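Local coordinates for protein putative Nitroreductase (Anabaena variabilis ATCC 29413, PDB 3EO7) that binds flavin mononucleotide and is probably an FMN-dependent oxidoreductase of the nitroreductase type, at residues Ala99-Gly104 / Thr189-Gly194; Leu106-Val111 / Arg183-Asp188; Gly83-Met88 / Lys333-Arg338. All coordinates share one frame; numbering follows the deposited sequence.

Overall arrangement
All three contacts gather round one FMN. Contacts 1 and 2 share helix 181-202 and have centres about 7 Å apart; Asp188 of contact 2 joins them, its OD2 lying 2.7 Å from Ser102 OG of contact 1. Together they serve the dimethylbenzene end and the ribityl chain. Contact 3, whose centre is about 12 Å from that of contact 1, holds the phosphate and unites the two nitroreductase-family regions of the chain. It meets contact 1 where Arg334 NE lies 3.2 Å from Ala99 O. Contacts 2 and 3 do not touch, their nearest atoms being about 6 Å apart.

Contact 1. Residues Ala99-Gly104 / Thr189-Gly194; sequences AAPSAG and TGHLLG. With FMN (flavin mononucleotide), chain B.
Pro101 sets its CG over one face of the His191 imidazole, joining the loop after strand 93-98 to helix 181-202 beside the flavin. Along His191 the contacts change atom by atom. CB, the first atom off the helix, sits 3.9 Å from Pro101 CD. CG lies anti to the carbonyl carbon (chi1 -82°), which swings the ring out from the helix toward the proline. There Pro101 CG stands 3.2 Å above the ring plane, displaced toward the rim, where its nearest atom is His191 ND1 at 3.3 Å. His191 CG, at 3.5 Å, and CE1 also lie under Pro101 CG. This is a CH-pi contact, with Pro101 CG 3.7 Å from the ring centroid. Approaching obliquely, the flavin methyl C8M lies 3.7 Å from His191 CD2, with NE2 nearly as close. Both nitrogens are hydrogen-bonded to other parts of the fold, ND1 to Gln465 and NE2 to Tyr503, and these fix the rotation of the ring.

One residue back, Ala100 CB packs 4.1 Å from Leu192 CA; its small methyl lets the loop lie close to the helix backbone. Proline suits the next position because it offers carbon to the histidine while restricting the backbone that leads to Ser102. The amide of Ser102 donates to the ribityl hydroxyl O3' of FMN, N to O3' 3.0 Å. No hydrogen bond links loop and helix here: carbon against an imidazole face fits them by shape, leaving both ring nitrogens to Gln465 and Tyr503 and the loop amide to the cofactor.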
loop_
_atom_site.group_PDB
_atom_site.type_symbol
_atom_site.label_atom_id
_atom_site.label_comp_id
_atom_site.label_asym_id
_atom_site.label_seq_id
_atom_site.Cartn_x
_atom_site.Cartn_y
_atom_site.Cartn_z
ATOM N N ALA A 99 -0.196 1.549 -12.635
ATOM C CA ALA A 99 0.963 0.873 -12.058
ATOM C C ALA A 99 0.627 0.275 -10.692
ATOM O O ALA A 99 1.211 -0.732 -10.284
ATOM C CB ALA A 99 2.162 1.849 -11.936
ATOM N N ALA A 100 -0.240 0.947 -9.938
ATOM C CA ALA A 100 -0.697 0.452 -8.654
ATOM C C ALA A 100 -2.106 -0.165 -8.829
ATOM O O ALA A 100 -2.946 0.430 -9.503
ATOM C CB ALA A 100 -0.797 1.582 -7.629
ATOM N N PRO A 101 -2.338 -1.351 -8.215
ATOM C CA PRO A 101 -3.670 -1.970 -8.206
ATOM C C PRO A 101 -4.570 -1.146 -7.290
ATOM O O PRO A 101 -4.087 -0.312 -6.532
ATOM C CB PRO A 101 -3.423 -3.362 -7.629
ATOM C CG PRO A 101 -2.203 -3.161 -6.730
ATOM C CD PRO A 101 -1.348 -2.166 -7.469
ATOM N N SER A 102 -5.871 -1.353 -7.387
ATOM C CA SER A 102 -6.830 -0.637 -6.535
ATOM C C SER A 102 -8.098 -1.450 -6.429
ATOM O O SER A 102 -8.600 -1.953 -7.457
ATOM C CB SER A 102 -7.193 0.729 -7.132
ATOM O OG SER A 102 -8.344 1.311 -6.525
ATOM N N ALA A 103 -8.590 -1.596 -5.201
ATOM C CA ALA A 103 -9.860 -2.324 -4.958
ATOM C C ALA A 103 -10.938 -1.700 -5.831
ATOM O O ALA A 103 -11.178 -0.485 -5.818
ATOM C CB ALA A 103 -10.232 -2.241 -3.486
ATOM N N GLY A 104 -11.591 -2.547 -6.631
ATOM C CA GLY A 104 -12.637 -2.108 -7.533
ATOM C C GLY A 104 -12.192 -1.289 -8.725
ATOM O O GLY A 104 -13.059 -0.788 -9.495
ATOM N N THR A 189 -3.519 2.672 -1.137
ATOM C CA THR A 189 -2.455 3.625 -0.914
ATOM C C THR A 189 -1.162 2.906 -0.578
ATOM O O THR A 189 -0.130 3.259 -1.114
ATOM C CB THR A 189 -2.847 4.643 0.132
ATOM O OG1 THR A 189 -3.990 5.393 -0.336
ATOM C CG2 THR A 189 -1.682 5.582 0.448
ATOM N N GLY A 190 -1.207 1.864 0.268
ATOM C CA GLY A 190 -0.022 1.086 0.586
ATOM C C GLY A 190 0.629 0.476 -0.643
ATOM O O GLY A 190 1.842 0.471 -0.746
ATOM N N HIS A 191 -0.181 0.000 -1.589
ATOM C CA HIS A 191 0.348 -0.546 -2.841
ATOM C C HIS A 191 1.129 0.536 -3.592
ATOM O O HIS A 191 2.243 0.281 -4.105
ATOM C CB HIS A 191 -0.756 -1.132 -3.748
ATOM C CG HIS A 191 -1.178 -2.531 -3.392
ATOM N ND1 HIS A 191 -0.554 -3.643 -3.906
ATOM C CD2 HIS A 191 -2.136 -2.994 -2.548
ATOM C CE1 HIS A 191 -1.137 -4.738 -3.414
ATOM N NE2 HIS A 191 -2.105 -4.373 -2.598
ATOM N N LEU A 192 0.554 1.729 -3.676
ATOM C CA LEU A 192 1.252 2.864 -4.293
ATOM C C LEU A 192 2.560 3.195 -3.569
ATOM O O LEU A 192 3.581 3.464 -4.206
ATOM C CB LEU A 192 0.311 4.063 -4.328
ATOM C CG LEU A 192 0.922 5.402 -4.743
ATOM C CD1 LEU A 192 1.559 5.302 -6.131
ATOM C CD2 LEU A 192 -0.247 6.424 -4.737
ATOM N N LEU A 193 2.547 3.172 -2.237
ATOM C CA LEU A 193 3.774 3.378 -1.470
ATOM C C LEU A 193 4.850 2.362 -1.822
ATOM O O LEU A 193 6.029 2.732 -1.902
ATOM C CB LEU A 193 3.527 3.336 0.042
ATOM C CG LEU A 193 2.569 4.388 0.663
ATOM C CD1 LEU A 193 2.596 4.235 2.201
ATOM C CD2 LEU A 193 2.937 5.812 0.222
ATOM N N GLY A 194 4.456 1.086 -2.007
ATOM C CA GLY A 194 5.409 0.044 -2.462
ATOM C C GLY A 194 5.997 0.422 -3.826
ATOM O O GLY A 194 7.215 0.294 -4.057
HETATM N N1 FMN B . -9.430 -8.376 -7.424
HETATM C C2 FMN B . -10.399 -9.358 -7.304
HETATM O O2 FMN B . -10.711 -10.056 -8.262
HETATM N N3 FMN B . -11.086 -9.593 -6.143
HETATM C C4 FMN B . -10.888 -8.842 -5.023
HETATM O O4 FMN B . -11.401 -9.221 -3.953
HETATM C C4A FMN B . -9.917 -7.845 -5.095
HETATM N N5 FMN B . -9.704 -7.014 -4.013
HETATM C C5A FMN B . -8.661 -6.067 -4.058
HETATM C C6 FMN B . -8.336 -5.291 -2.951
HETATM C C7 FMN B . -7.320 -4.337 -3.000
HETATM C C7M FMN B . -6.906 -3.584 -1.727
HETATM C C8 FMN B . -6.603 -4.151 -4.175
HETATM C C8M FMN B . -5.368 -3.276 -4.237
HETATM C C9 FMN B . -6.906 -4.927 -5.310
HETATM C C9A FMN B . -7.933 -5.885 -5.248
HETATM N N10 FMN B . -8.244 -6.649 -6.366
HETATM C C10 FMN B . -9.204 -7.621 -6.292
HETATM C "C1'" FMN B . -7.670 -6.327 -7.731
HETATM C "C2'" FMN B . -8.311 -5.120 -8.385
HETATM O "O2'" FMN B . -9.578 -5.498 -8.966
HETATM C "C3'" FMN B . -7.359 -4.554 -9.436
HETATM O "O3'" FMN B . -6.197 -4.012 -8.801
HETATM C "C4'" FMN B . -8.005 -3.519 -10.376
HETATM O "O4'" FMN B . -9.089 -4.119 -11.140
HETATM C "C5'" FMN B . -6.963 -2.939 -11.311
HETATM O "O5'" FMN B . -6.340 -3.926 -12.088
HETATM P P FMN B . -4.776 -4.160 -12.058
HETATM O O1P FMN B . -4.400 -4.611 -10.651
HETATM O O2P FMN B . -4.531 -5.250 -13.095
HETATM O O3P FMN B . -4.064 -2.891 -12.427
#

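Contact 2. Residues Leu106-Val111 / Arg183-Asp188; sequences LYPAEV and RRICLD. With FMN (flavin mononucleotide), chain B.
The FMN pocket of this nitroreductase-family region is walled in part by helix 181-202, and here Pro108, just ahead of strand 109-115, packs against Ile185 and Asp188, one turn apart on that helix. Pro108 CB meets the Ile185 branch CG1 at 3.7 Å, an apolar contact that suits a branched aliphatic residue on the buried side of a helix. The other end of the proline ring lies against the carboxylate, with Pro108 CD 3.1 Å from Asp188 OD2 and the two side chains crossing at about a right angle. Proline fits because its compact ring can lie against both the isoleucine and the carboxylate, whose polar needs are met by Ser102 and Ala103.

Asp188 CG stands anti to the carbonyl carbon (chi1 -73°), which sends the carboxylate from the helix toward the loop that holds the cofactor. Its two oxygens divide the work. OD2 is hydrogen-bonded to the hydroxyl of Ser102, while OD1 accepts from the amide of Ala103. Asp188 OD1 also lies 3.5 Å from the flavin methyl carbon FMN C8M. The neighbouring methyl, FMN C7M, lies 3.5 Å from Leu187 CB. With an alanine here instead of Asp188, the Ser102 hydroxyl and the Ala103 amide would probably lose the carboxylate that holds them both, and the loop beside the flavin could shift.

Beyond the pocket, Pro108 and Ile185 both touch Ser173 of helix 170-177, and Ile185 reaches Ala168 on strand 162-169, which pairs with strand 109-115. Helix 181-202 therefore packs on the antiparallel sheet, with helix 452-473 meeting Cys186 and Leu187.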
loop_
_atom_site.group_PDB
_atom_site.type_symbol
_atom_site.label_atom_id
_atom_site.label_comp_id
_atom_site.label_asym_id
_atom_site.label_seq_id
_atom_site.Cartn_x
_atom_site.Cartn_y
_atom_site.Cartn_z
ATOM N N LEU A 106 -10.892 1.650 -8.531
ATOM C CA LEU A 106 -11.486 2.942 -8.146
ATOM C C LEU A 106 -10.503 4.104 -7.948
ATOM O O LEU A 106 -10.887 5.274 -8.035
ATOM C CB LEU A 106 -12.370 2.732 -6.904
ATOM C CG LEU A 106 -13.552 1.778 -7.152
ATOM C CD1 LEU A 106 -14.284 1.474 -5.835
ATOM C CD2 LEU A 106 -14.484 2.278 -8.251
ATOM N N TYR A 107 -9.243 3.790 -7.670
ATOM C CA TYR A 107 -8.163 4.777 -7.587
ATOM C C TYR A 107 -8.396 5.961 -6.656
ATOM O O TYR A 107 -8.306 7.120 -7.078
ATOM C CB TYR A 107 -7.732 5.254 -9.007
ATOM C CG TYR A 107 -7.484 4.054 -9.841
ATOM C CD1 TYR A 107 -6.390 3.236 -9.589
ATOM C CD2 TYR A 107 -8.402 3.651 -10.808
ATOM C CE1 TYR A 107 -6.183 2.057 -10.319
ATOM C CE2 TYR A 107 -8.202 2.484 -11.525
ATOM C CZ TYR A 107 -7.099 1.684 -11.275
ATOM O OH TYR A 107 -6.942 0.495 -11.964
ATOM N N PRO A 108 -8.628 5.672 -5.369
ATOM C CA PRO A 108 -8.802 6.742 -4.379
ATOM C C PRO A 108 -7.557 7.630 -4.202
ATOM O O PRO A 108 -7.689 8.815 -3.882
ATOM C CB PRO A 108 -9.119 5.970 -3.074
ATOM C CG PRO A 108 -8.438 4.629 -3.276
ATOM C CD PRO A 108 -8.687 4.338 -4.746
ATOM N N ALA A 109 -6.365 7.093 -4.445
ATOM C CA ALA A 109 -5.139 7.863 -4.210
ATOM C C ALA A 109 -4.871 8.935 -5.255
ATOM O O ALA A 109 -5.155 8.745 -6.449
ATOM C CB ALA A 109 -3.908 6.917 -4.083
ATOM N N GLU A 110 -4.372 10.080 -4.774
ATOM C CA GLU A 110 -3.911 11.173 -5.622
ATOM C C GLU A 110 -2.481 11.466 -5.198
ATOM O O GLU A 110 -2.167 11.457 -3.998
ATOM C CB GLU A 110 -4.747 12.477 -5.458
ATOM C CG GLU A 110 -5.966 12.472 -6.292
ATOM C CD GLU A 110 -5.665 12.574 -7.766
ATOM O OE1 GLU A 110 -4.835 13.430 -8.210
ATOM O OE2 GLU A 110 -6.319 11.832 -8.517
ATOM N N VAL A 111 -1.641 11.720 -6.197
ATOM C CA VAL A 111 -0.241 12.015 -5.992
ATOM C C VAL A 111 0.032 13.480 -6.243
ATOM O O VAL A 111 -0.276 14.010 -7.321
ATOM C CB VAL A 111 0.644 11.134 -6.899
ATOM C CG1 VAL A 111 2.139 11.587 -6.842
ATOM C CG2 VAL A 111 0.484 9.624 -6.515
ATOM N N ARG A 183 -10.829 0.875 4.655
ATOM C CA ARG A 183 -9.857 -0.212 4.583
ATOM C C ARG A 183 -9.230 -0.249 3.190
ATOM O O ARG A 183 -8.007 -0.265 3.049
ATOM C CB ARG A 183 -10.532 -1.572 4.819
ATOM C CG ARG A 183 -11.147 -1.744 6.182
ATOM C CD ARG A 183 -11.885 -3.055 6.145
ATOM N NE ARG A 183 -12.557 -3.496 7.353
ATOM C CZ ARG A 183 -12.536 -4.762 7.784
ATOM N NH1 ARG A 183 -11.766 -5.672 7.194
ATOM N NH2 ARG A 183 -13.246 -5.113 8.843
ATOM N N ARG A 184 -10.087 -0.247 2.165
ATOM C CA ARG A 184 -9.627 -0.362 0.780
ATOM C C ARG A 184 -8.742 0.826 0.365
ATOM O O ARG A 184 -7.724 0.644 -0.310
ATOM C CB ARG A 184 -10.802 -0.513 -0.214
ATOM C CG ARG A 184 -11.824 -1.580 0.155
ATOM C CD ARG A 184 -11.265 -2.982 0.247
ATOM N NE ARG A 184 -12.398 -3.906 0.286
ATOM C CZ ARG A 184 -13.121 -4.191 1.364
ATOM N NH1 ARG A 184 -12.773 -3.786 2.575
ATOM N NH2 ARG A 184 -14.188 -4.962 1.231
ATOM N N ILE A 185 -9.123 2.031 0.765
ATOM C CA ILE A 185 -8.349 3.217 0.463
ATOM C C ILE A 185 -6.935 3.096 1.012
ATOM O O ILE A 185 -5.951 3.402 0.335
ATOM C CB ILE A 185 -9.029 4.457 1.096
ATOM C CG1 ILE A 185 -10.258 4.864 0.276
ATOM C CG2 ILE A 185 -8.054 5.669 1.173
ATOM C CD1 ILE A 185 -11.196 5.857 0.992
ATOM N N CYS A 186 -6.819 2.661 2.263
ATOM C CA CYS A 186 -5.493 2.555 2.880
ATOM C C CYS A 186 -4.654 1.446 2.244
ATOM O O CYS A 186 -3.456 1.624 2.044
ATOM C CB CYS A 186 -5.623 2.397 4.372
ATOM S SG CYS A 186 -6.269 3.939 5.182
ATOM N N LEU A 187 -5.282 0.313 1.945
ATOM C CA LEU A 187 -4.599 -0.788 1.218
ATOM C C LEU A 187 -4.113 -0.301 -0.138
ATOM O O LEU A 187 -2.955 -0.536 -0.499
ATOM C CB LEU A 187 -5.533 -1.991 1.048
ATOM C CG LEU A 187 -5.857 -2.672 2.387
ATOM C CD1 LEU A 187 -7.072 -3.611 2.212
ATOM C CD2 LEU A 187 -4.626 -3.410 2.890
ATOM N N ASP A 188 -5.015 0.312 -0.912
ATOM C CA ASP A 188 -4.679 0.859 -2.241
ATOM C C ASP A 188 -3.461 1.801 -2.135
ATOM O O ASP A 188 -2.537 1.762 -2.953
ATOM C CB ASP A 188 -5.827 1.677 -2.832
ATOM C CG ASP A 188 -6.998 0.844 -3.322
ATOM O OD1 ASP A 188 -7.007 -0.404 -3.173
ATOM O OD2 ASP A 188 -7.940 1.484 -3.850
HETATM N N1 FMN B . -9.430 -8.376 -7.424
HETATM C C2 FMN B . -10.399 -9.358 -7.304
HETATM O O2 FMN B . -10.711 -10.056 -8.262
HETATM N N3 FMN B . -11.086 -9.593 -6.143
HETATM C C4 FMN B . -10.888 -8.842 -5.023
HETATM O O4 FMN B . -11.401 -9.221 -3.953
HETATM C C4A FMN B . -9.917 -7.845 -5.095
HETATM N N5 FMN B . -9.704 -7.014 -4.013
HETATM C C5A FMN B . -8.661 -6.067 -4.058
HETATM C C6 FMN B . -8.336 -5.291 -2.951
HETATM C C7 FMN B . -7.320 -4.337 -3.000
HETATM C C7M FMN B . -6.906 -3.584 -1.727
HETATM C C8 FMN B . -6.603 -4.151 -4.175
HETATM C C8M FMN B . -5.368 -3.276 -4.237
HETATM C C9 FMN B . -6.906 -4.927 -5.310
HETATM C C9A FMN B . -7.933 -5.885 -5.248
HETATM N N10 FMN B . -8.244 -6.649 -6.366
HETATM C C10 FMN B . -9.204 -7.621 -6.292
HETATM C "C1'" FMN B . -7.670 -6.327 -7.731
HETATM C "C2'" FMN B . -8.311 -5.120 -8.385
HETATM O "O2'" FMN B . -9.578 -5.498 -8.966
HETATM C "C3'" FMN B . -7.359 -4.554 -9.436
HETATM O "O3'" FMN B . -6.197 -4.012 -8.801
HETATM C "C4'" FMN B . -8.005 -3.519 -10.376
HETATM O "O4'" FMN B . -9.089 -4.119 -11.140
HETATM C "C5'" FMN B . -6.963 -2.939 -11.311
HETATM O "O5'" FMN B . -6.340 -3.926 -12.088
HETATM P P FMN B . -4.776 -4.160 -12.058
HETATM O O1P FMN B . -4.400 -4.611 -10.651
HETATM O O2P FMN B . -4.531 -5.250 -13.095
HETATM O O3P FMN B . -4.064 -2.891 -12.427
#

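Contact 3. Residues Gly83-Met88 / Lys333-Arg338; sequences GLTARM and KRRSTR. With FMN (flavin mononucleotide), chain B.
Arg335 and Thr85 meet at the phosphate site of the FMN-binding nitroreductase fold. In the first shell, Arg335 NE donates to FMN O2P and its NH2 to O3P at 2.7 Å, while Arg334 NH1 and NH2 reach O1P and O3P. The Ser336 amide adds a bond to O2P, and Ser336 OG donates to O1P at 2.6 Å. Two arginines suit a phosphate that is probably doubly charged, since each spreads its charge over several directed N-H groups.

Bends at chi2 (-88°) and chi3 (68°) fold the Arg335 chain round the phosphate and bring the end of its guanidinium to Thr85. Ala86 CB lies over one face of that group, 3.4 Å from Arg335 NH1, where a methyl is small enough to fit closely. Farther out, Thr85 and Ala86 both pair with Leu97 in a classic beta bulge, while Arg334 NE bonds to Ala99 O. A water lies within bonding distance of both Thr85 OG1 and Arg334 O. The threonine hydroxyl is gripped end-on: Arg335 NH1 and NH2 both donate to Thr85 OG1, at 2.9 and 3.1 Å, and the oxygen lies in the guanidinium plane.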
loop_
_atom_site.group_PDB
_atom_site.type_symbol
_atom_site.label_atom_id
_atom_site.label_comp_id
_atom_site.label_asym_id
_atom_site.label_seq_id
_atom_site.Cartn_x
_atom_site.Cartn_y
_atom_site.Cartn_z
ATOM N N GLY A 83 1.464 5.588 -13.006
ATOM C CA GLY A 83 1.144 5.859 -14.384
ATOM C C GLY A 83 0.084 4.914 -14.890
ATOM O O GLY A 83 -0.151 3.847 -14.298
ATOM N N LEU A 84 -0.532 5.298 -16.002
ATOM C CA LEU A 84 -1.498 4.420 -16.688
ATOM C C LEU A 84 -0.758 3.332 -17.455
ATOM O O LEU A 84 0.128 3.656 -18.230
ATOM C CB LEU A 84 -2.377 5.244 -17.603
ATOM C CG LEU A 84 -3.179 6.355 -16.977
ATOM C CD1 LEU A 84 -4.143 6.906 -18.086
ATOM C CD2 LEU A 84 -3.913 5.910 -15.681
ATOM N N THR A 85 -1.075 2.050 -17.209
ATOM C CA THR A 85 -0.361 0.954 -17.885
ATOM C C THR A 85 -1.243 0.004 -18.710
ATOM O O THR A 85 -0.718 -0.886 -19.389
ATOM C CB THR A 85 0.510 0.180 -16.881
ATOM O OG1 THR A 85 -0.322 -0.554 -15.985
ATOM C CG2 THR A 85 1.421 1.122 -16.141
ATOM N N ALA A 86 -2.563 0.199 -18.668
ATOM C CA ALA A 86 -3.487 -0.603 -19.495
ATOM C C ALA A 86 -4.825 0.076 -19.604
ATOM O O ALA A 86 -5.138 1.019 -18.880
ATOM C CB ALA A 86 -3.677 -2.021 -18.923
ATOM N N ARG A 87 -5.642 -0.437 -20.509
ATOM C CA ARG A 87 -6.982 0.075 -20.603
ATOM C C ARG A 87 -7.942 -1.094 -20.761
ATOM O O ARG A 87 -7.554 -2.155 -21.271
ATOM C CB ARG A 87 -7.068 1.139 -21.676
ATOM C CG ARG A 87 -6.868 0.726 -23.093
ATOM C CD ARG A 87 -6.352 1.934 -23.859
ATOM N NE ARG A 87 -7.016 2.150 -25.140
ATOM C CZ ARG A 87 -7.905 3.123 -25.394
ATOM N NH1 ARG A 87 -8.245 4.025 -24.469
ATOM N NH2 ARG A 87 -8.451 3.214 -26.603
HETATM N N MSE A 88 -9.156 -0.937 -20.228
HETATM C CA MSE A 88 -10.221 -1.969 -20.226
HETATM C C MSE A 88 -11.547 -1.310 -20.608
HETATM O O MSE A 88 -11.873 -0.261 -20.030
HETATM C CB MSE A 88 -10.388 -2.527 -18.807
HETATM C CG MSE A 88 -9.927 -3.957 -18.486
HETATM SE SE MSE A 88 -8.608 -4.793 -19.629
HETATM C CE MSE A 88 -7.733 -5.886 -18.261
ATOM N N LYS A 333 4.116 -4.106 -16.710
ATOM C CA LYS A 333 3.174 -5.130 -17.204
ATOM C C LYS A 333 2.254 -5.725 -16.145
ATOM O O LYS A 333 1.294 -6.429 -16.471
ATOM C CB LYS A 333 3.929 -6.259 -17.904
ATOM C CG LYS A 333 4.655 -7.207 -17.013
ATOM C CD LYS A 333 5.401 -8.259 -17.857
ATOM C CE LYS A 333 6.167 -9.253 -16.980
ATOM N NZ LYS A 333 6.936 -10.244 -17.810
ATOM N N ARG A 334 2.551 -5.431 -14.879
ATOM C CA ARG A 334 1.861 -6.035 -13.746
ATOM C C ARG A 334 0.366 -5.837 -13.832
ATOM O O ARG A 334 -0.108 -4.711 -13.968
ATOM C CB ARG A 334 2.350 -5.400 -12.447
ATOM C CG ARG A 334 1.630 -5.965 -11.194
ATOM C CD ARG A 334 1.378 -4.919 -10.127
ATOM N NE ARG A 334 0.543 -3.805 -10.617
ATOM C CZ ARG A 334 -0.762 -3.846 -10.803
ATOM N NH1 ARG A 334 -1.459 -4.927 -10.511
ATOM N NH2 ARG A 334 -1.371 -2.762 -11.245
ATOM N N ARG A 335 -0.371 -6.938 -13.746
ATOM C CA ARG A 335 -1.831 -6.923 -13.664
ATOM C C ARG A 335 -2.255 -7.891 -12.561
ATOM O O ARG A 335 -1.543 -8.867 -12.281
ATOM C CB ARG A 335 -2.439 -7.423 -14.971
ATOM C CG ARG A 335 -2.139 -6.579 -16.205
ATOM C CD ARG A 335 -3.141 -5.468 -16.428
ATOM N NE ARG A 335 -3.116 -4.405 -15.418
ATOM C CZ ARG A 335 -2.351 -3.321 -15.495
ATOM N NH1 ARG A 335 -1.540 -3.128 -16.521
ATOM N NH2 ARG A 335 -2.439 -2.379 -14.561
ATOM N N SER A 336 -3.427 -7.640 -11.972
ATOM C CA SER A 336 -4.034 -8.553 -11.022
ATOM C C SER A 336 -4.645 -9.681 -11.864
ATOM O O SER A 336 -5.470 -9.439 -12.746
ATOM C CB SER A 336 -5.113 -7.857 -10.212
ATOM O OG SER A 336 -4.530 -6.900 -9.349
ATOM N N THR A 337 -4.266 -10.911 -11.569
ATOM C CA THR A 337 -4.754 -12.073 -12.303
ATOM C C THR A 337 -6.249 -12.335 -12.070
ATOM O O THR A 337 -6.725 -12.365 -10.949
ATOM C CB THR A 337 -3.936 -13.287 -11.898
ATOM O OG1 THR A 337 -2.547 -12.939 -11.976
ATOM C CG2 THR A 337 -4.249 -14.506 -12.784
ATOM N N ARG A 338 -6.977 -12.514 -13.166
ATOM C CA ARG A 338 -8.411 -12.735 -13.123
ATOM C C ARG A 338 -8.777 -14.100 -12.573
ATOM O O ARG A 338 -9.743 -14.219 -11.824
ATOM C CB ARG A 338 -9.017 -12.586 -14.525
ATOM C CG ARG A 338 -10.541 -12.837 -14.583
ATOM C CD ARG A 338 -11.121 -12.931 -16.024
ATOM N NE ARG A 338 -12.590 -12.855 -16.001
ATOM C CZ ARG A 338 -13.290 -11.725 -15.843
ATOM N NH1 ARG A 338 -12.670 -10.556 -15.677
ATOM N NH2 ARG A 338 -14.626 -11.760 -15.836
HETATM N N1 FMN B . -9.430 -8.376 -7.424
HETATM C C2 FMN B . -10.399 -9.358 -7.304
HETATM O O2 FMN B . -10.711 -10.056 -8.262
HETATM N N3 FMN B . -11.086 -9.593 -6.143
HETATM C C4 FMN B . -10.888 -8.842 -5.023
HETATM O O4 FMN B . -11.401 -9.221 -3.953
HETATM C C4A FMN B . -9.917 -7.845 -5.095
HETATM N N5 FMN B . -9.704 -7.014 -4.013
HETATM C C5A FMN B . -8.661 -6.067 -4.058
HETATM C C6 FMN B . -8.336 -5.291 -2.951
HETATM C C7 FMN B . -7.320 -4.337 -3.000
HETATM C C7M FMN B . -6.906 -3.584 -1.727
HETATM C C8 FMN B . -6.603 -4.151 -4.175
HETATM C C8M FMN B . -5.368 -3.276 -4.237
HETATM C C9 FMN B . -6.906 -4.927 -5.310
HETATM C C9A FMN B . -7.933 -5.885 -5.248
HETATM N N10 FMN B . -8.244 -6.649 -6.366
HETATM C C10 FMN B . -9.204 -7.621 -6.292
HETATM C "C1'" FMN B . -7.670 -6.327 -7.731
HETATM C "C2'" FMN B . -8.311 -5.120 -8.385
HETATM O "O2'" FMN B . -9.578 -5.498 -8.966
HETATM C "C3'" FMN B . -7.359 -4.554 -9.436
HETATM O "O3'" FMN B . -6.197 -4.012 -8.801
HETATM C "C4'" FMN B . -8.005 -3.519 -10.376
HETATM O "O4'" FMN B . -9.089 -4.119 -11.140
HETATM C "C5'" FMN B . -6.963 -2.939 -11.311
HETATM O "O5'" FMN B . -6.340 -3.926 -12.088
HETATM P P FMN B . -4.776 -4.160 -12.058
HETATM O O1P FMN B . -4.400 -4.611 -10.651
HETATM O O2P FMN B . -4.531 -5.250 -13.095
HETATM O O3P FMN B . -4.064 -2.891 -12.427
HETATM O O HOH W 1 1.126 -2.106 -14.197
#